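Local coordinates for PA4485 (Pseudomonas aeruginosa, PDB 4AVR), which belongs to the RlpA family and is probably a lytic transglycosylase that cleaves peptidoglycan glycan strands, preferring naked ones without stem peptides, at residues Ile69-Ser72 with Gly78-Met81. Sequence-based numbering, arbitrary orientation.
Sequences IDVS and GLGM
Val71 puts a single methyl, CG2, against both Leu79 and Met81, bringing the end of strand 67-71 together with the tail of helix 73-79. CG2 lies 4.3 Å from CD1 of Leu79 and equally far, 4.3 Å, from SD of Met81. Of the two methyls of Val71, CG2 is the nearer to both partners; CG1 is only slightly farther from CD1 of Leu79 but falls well short of the sulfur. Leu79 answers with an outstretched branch: CD1 runs on anti to CA (chi2 163°) and carries the reach of the side chain. Met81 comes in alongside, its chain straight as far as the sulfur (chi2 -174°). The SD of Met81 and the CD1 of Leu79 are themselves 3.8 Å apart, making one apolar surface facing the valine. Between these two residues Gly80, at positive phi, ends the helix in a Schellman motif, and the side chains on both sides of it head back toward the strand. The carbonyl of Leu79 is held by the side-chain amides of Asn46 and Asn49. Asp70 points away from the helix, bonding Ser7 and bridging to Arg12 of the second subunit. At the other end of the helix, the Ser72 hydroxyl caps the N of Ala75. No hydrogen bond crosses between 69-72 and 78-81, so this buried join in the double-psi beta-barrel rests on loose dispersion contacts and exclusion of water.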
loop_
_atom_site.group_PDB
_atom_site.type_symbol
_atom_site.label_atom_id
_atom_site.label_comp_id
_atom_site.label_asym_id
_atom_site.label_seq_id
_atom_site.Cartn_x
_atom_site.Cartn_y
_atom_site.Cartn_z
ATOM N N ILE A 69 -7.732 -10.658 -3.512
ATOM C CA ILE A 69 -6.296 -10.890 -3.368
ATOM C C ILE A 69 -5.591 -9.562 -3.180
ATOM O O ILE A 69 -6.001 -8.561 -3.746
ATOM C CB ILE A 69 -5.760 -11.676 -4.592
ATOM C CG1 ILE A 69 -4.383 -12.295 -4.345
ATOM C CG2 ILE A 69 -5.806 -10.848 -5.874
ATOM C CD1 ILE A 69 -4.023 -13.378 -5.342
ATOM N N ASP A 70 -4.546 -9.557 -2.352
ATOM C CA ASP A 70 -3.664 -8.407 -2.192
ATOM C C ASP A 70 -2.271 -8.836 -2.614
ATOM O O ASP A 70 -1.773 -9.826 -2.097
ATOM C CB ASP A 70 -3.613 -7.945 -0.728
ATOM C CG ASP A 70 -4.990 -7.611 -0.143
ATOM O OD1 ASP A 70 -5.910 -7.193 -0.882
ATOM O OD2 ASP A 70 -5.151 -7.776 1.080
ATOM N N VAL A 71 -1.643 -8.106 -3.538
ATOM C CA VAL A 71 -0.369 -8.539 -4.113
ATOM C C VAL A 71 0.775 -7.605 -3.710
ATOM O O VAL A 71 0.566 -6.465 -3.301
ATOM C CB VAL A 71 -0.460 -8.660 -5.661
ATOM C CG1 VAL A 71 -1.609 -9.580 -6.057
ATOM C CG2 VAL A 71 -0.591 -7.294 -6.319
ATOM N N SER A 72 1.995 -8.107 -3.849
ATOM C CA SER A 72 3.178 -7.299 -3.591
ATOM C C SER A 72 3.318 -6.164 -4.602
ATOM O O SER A 72 2.728 -6.184 -5.682
ATOM C CB SER A 72 4.419 -8.158 -3.665
ATOM O OG SER A 72 4.606 -8.593 -5.010
ATOM N N GLY A 78 3.920 -5.869 -12.460
ATOM C CA GLY A 78 3.687 -6.836 -13.532
ATOM C C GLY A 78 2.249 -6.817 -14.041
ATOM O O GLY A 78 2.005 -7.096 -15.205
ATOM N N LEU A 79 1.314 -6.475 -13.155
ATOM C CA LEU A 79 -0.108 -6.380 -13.505
ATOM C C LEU A 79 -0.494 -5.024 -14.086
ATOM O O LEU A 79 -1.628 -4.847 -14.522
ATOM C CB LEU A 79 -0.956 -6.693 -12.278
ATOM C CG LEU A 79 -0.943 -8.153 -11.837
ATOM C CD1 LEU A 79 -1.461 -8.281 -10.411
ATOM C CD2 LEU A 79 -1.764 -9.016 -12.779
ATOM N N GLY A 80 0.424 -4.065 -14.098
ATOM C CA GLY A 80 0.117 -2.723 -14.575
ATOM C C GLY A 80 -0.909 -1.982 -13.744
ATOM O O GLY A 80 -1.687 -1.188 -14.272
ATOM N N MET A 81 -0.907 -2.226 -12.436
ATOM C CA MET A 81 -1.923 -1.667 -11.533
ATOM C C MET A 81 -1.379 -0.653 -10.517
ATOM O O MET A 81 -2.090 -0.276 -9.586
ATOM C CB MET A 81 -2.715 -2.775 -10.835
ATOM C CG MET A 81 -1.939 -3.565 -9.830
ATOM S SD MET A 81 -2.842 -4.967 -9.131
ATOM C CE MET A 81 -3.795 -4.152 -7.888
#